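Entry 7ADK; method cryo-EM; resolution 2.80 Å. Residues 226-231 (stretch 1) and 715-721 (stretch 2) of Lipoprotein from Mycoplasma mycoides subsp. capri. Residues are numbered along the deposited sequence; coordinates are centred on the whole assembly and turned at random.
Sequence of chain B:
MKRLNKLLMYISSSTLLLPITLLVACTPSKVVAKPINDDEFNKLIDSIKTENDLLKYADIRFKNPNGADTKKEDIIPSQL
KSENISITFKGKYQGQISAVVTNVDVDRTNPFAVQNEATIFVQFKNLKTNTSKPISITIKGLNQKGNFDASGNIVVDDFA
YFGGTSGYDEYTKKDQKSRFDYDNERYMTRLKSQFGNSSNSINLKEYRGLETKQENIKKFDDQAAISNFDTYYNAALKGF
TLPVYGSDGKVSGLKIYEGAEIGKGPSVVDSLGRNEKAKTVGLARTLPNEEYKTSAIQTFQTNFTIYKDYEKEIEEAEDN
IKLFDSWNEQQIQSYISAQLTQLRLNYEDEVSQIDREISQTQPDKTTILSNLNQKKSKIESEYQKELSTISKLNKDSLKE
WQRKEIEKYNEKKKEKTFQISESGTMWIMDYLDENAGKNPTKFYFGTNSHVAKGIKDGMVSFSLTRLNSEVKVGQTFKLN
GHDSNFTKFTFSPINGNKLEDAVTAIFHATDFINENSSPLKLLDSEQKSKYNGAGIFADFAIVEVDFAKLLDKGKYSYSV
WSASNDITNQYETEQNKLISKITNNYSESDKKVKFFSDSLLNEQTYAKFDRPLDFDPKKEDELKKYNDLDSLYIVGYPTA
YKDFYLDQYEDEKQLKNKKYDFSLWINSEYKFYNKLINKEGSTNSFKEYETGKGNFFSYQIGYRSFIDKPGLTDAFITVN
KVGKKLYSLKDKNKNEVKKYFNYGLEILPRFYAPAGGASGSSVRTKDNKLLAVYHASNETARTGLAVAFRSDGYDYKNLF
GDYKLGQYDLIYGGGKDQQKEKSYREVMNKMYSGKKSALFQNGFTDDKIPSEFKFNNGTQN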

# COMPACT_ATOMS: atom_id res chain seq x y z
N ILE B 226 -19.18 19.04 -26.48
CA ILE B 226 -19.20 17.87 -25.54
C ILE B 226 -17.81 17.22 -25.48
O ILE B 226 -17.34 16.83 -24.41
CB ILE B 226 -20.28 16.80 -25.89
CG1 ILE B 226 -21.72 17.28 -25.65
CG2 ILE B 226 -20.10 15.55 -25.03
CD1 ILE B 226 -22.79 16.46 -26.34
N SER B 227 -17.14 17.17 -26.62
CA SER B 227 -15.68 17.13 -26.76
C SER B 227 -15.31 17.63 -28.16
O SER B 227 -16.12 18.22 -28.88
CB SER B 227 -15.12 15.73 -26.48
OG SER B 227 -15.31 15.37 -25.13
N ASN B 228 -14.10 17.33 -28.61
CA ASN B 228 -13.63 17.53 -29.97
C ASN B 228 -14.27 16.57 -31.00
O ASN B 228 -13.56 15.87 -31.73
CB ASN B 228 -12.11 17.37 -29.88
N PHE B 229 -15.61 16.49 -31.07
CA PHE B 229 -16.33 15.59 -31.99
C PHE B 229 -16.30 16.12 -33.44
O PHE B 229 -16.11 17.31 -33.67
CB PHE B 229 -17.80 15.38 -31.59
CG PHE B 229 -18.21 14.57 -30.35
CD1 PHE B 229 -17.53 14.66 -29.13
CD2 PHE B 229 -19.41 13.83 -30.40
CE1 PHE B 229 -18.04 14.05 -27.97
CE2 PHE B 229 -19.93 13.22 -29.25
CZ PHE B 229 -19.24 13.33 -28.04
N ASP B 230 -16.56 15.26 -34.44
CA ASP B 230 -16.49 15.63 -35.86
C ASP B 230 -17.63 16.52 -36.37
O ASP B 230 -17.44 17.23 -37.36
CB ASP B 230 -16.38 14.39 -36.76
CG ASP B 230 -14.94 13.90 -36.88
OD1 ASP B 230 -14.20 14.01 -35.89
OD2 ASP B 230 -14.56 13.46 -37.98
N THR B 231 -18.80 16.56 -35.73
CA THR B 231 -19.91 17.44 -36.16
C THR B 231 -20.24 17.25 -37.65
O THR B 231 -20.65 16.17 -38.07
CB THR B 231 -19.67 18.90 -35.72
OG1 THR B 231 -18.53 19.47 -36.32
CG2 THR B 231 -19.51 19.07 -34.22
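Stretch 2 (715-721) AFITVNK

Residues 715-721 pack against the irregular segment 226-231 through a weakly bonded helix at about 715-719 and the turn after it, the two stretches together burying 336 Å². Within the helix, T718 N and V719 N both bond to A715 O, at 3.2 and 2.7 Å. The two backbones come nearest where F229 CA lies 4.6 Å from T718 CA and D230 CA lies 5.1 Å from I717 CA, so across these two pairs the sequence runs in opposite senses. I717 O is the hub: it accepts a hydrogen bond from D230 N at 3.2 Å and also receives a CA-H...O contact from F229 CA at 3.1 Å. F229 (chi1 m) places its ring against T718, whose CG2 stands over one face, 4.0 Å from the ring centroid; T718, also m, thereby makes a CH-pi contact. I717 is m,m; its CA-CB bond points sideways, yet CD1 reaches D230 CB at 3.8 Å. D230 (chi1 m) directs its carboxylate to the helix, with OD2 3.2 Å from F716 CE2 on the t-rotamer ring. N720, chi1 p, folds back so that ND2 donates to F716 O at 2.9 Å, nearly straight at 172°. The same ND2 lies 3.4 Å from D230 OD1, but the angle is too poor for a hydrogen bond.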

# COMPACT_ATOMS: atom_id res chain seq x y z
N ALA B 715 -14.84 5.81 -31.89
CA ALA B 715 -13.64 6.54 -31.53
C ALA B 715 -13.34 7.69 -32.49
O ALA B 715 -12.96 8.75 -32.03
CB ALA B 715 -12.47 5.58 -31.49
N PHE B 716 -13.51 7.55 -33.81
CA PHE B 716 -13.08 8.63 -34.70
C PHE B 716 -13.97 9.87 -34.58
O PHE B 716 -13.45 10.98 -34.51
CB PHE B 716 -12.91 8.13 -36.13
CG PHE B 716 -12.31 9.18 -37.03
CD1 PHE B 716 -10.92 9.41 -37.01
CD2 PHE B 716 -13.14 9.98 -37.82
CE1 PHE B 716 -10.37 10.46 -37.77
CE2 PHE B 716 -12.58 11.03 -38.58
CZ PHE B 716 -11.20 11.28 -38.54
N ILE B 717 -15.29 9.71 -34.44
CA ILE B 717 -16.22 10.83 -34.24
C ILE B 717 -16.07 11.50 -32.85
O ILE B 717 -16.62 12.58 -32.66
CB ILE B 717 -17.67 10.36 -34.54
CG1 ILE B 717 -17.82 9.81 -35.97
CG2 ILE B 717 -18.75 11.43 -34.30
CD1 ILE B 717 -17.56 10.82 -37.09
N THR B 718 -15.31 10.93 -31.92
CA THR B 718 -15.38 11.30 -30.49
C THR B 718 -14.01 11.53 -29.83
O THR B 718 -13.83 12.47 -29.06
CB THR B 718 -16.15 10.21 -29.72
OG1 THR B 718 -17.29 9.77 -30.42
CG2 THR B 718 -16.58 10.67 -28.38
N VAL B 719 -13.04 10.66 -30.12
CA VAL B 719 -11.76 10.46 -29.42
C VAL B 719 -10.64 10.18 -30.43
O VAL B 719 -9.79 9.32 -30.23
CB VAL B 719 -11.86 9.35 -28.33
CG1 VAL B 719 -10.73 9.42 -27.31
CG2 VAL B 719 -13.14 9.42 -27.51
N ASN B 720 -10.64 10.88 -31.58
CA ASN B 720 -9.69 10.69 -32.69
C ASN B 720 -8.20 10.89 -32.30
O ASN B 720 -7.32 10.36 -32.95
CB ASN B 720 -10.08 11.62 -33.86
CG ASN B 720 -10.60 12.99 -33.46
OD1 ASN B 720 -9.87 13.87 -33.01
ND2 ASN B 720 -11.89 13.20 -33.52
N LYS B 721 -7.96 11.63 -31.22
CA LYS B 721 -6.65 12.01 -30.66
C LYS B 721 -6.76 12.06 -29.13
O LYS B 721 -7.79 12.48 -28.60
CB LYS B 721 -6.26 13.34 -31.32
CG LYS B 721 -4.91 13.97 -30.95
CD LYS B 721 -4.92 14.93 -29.75
CE LYS B 721 -5.85 16.13 -29.91
NZ LYS B 721 -5.67 17.13 -28.85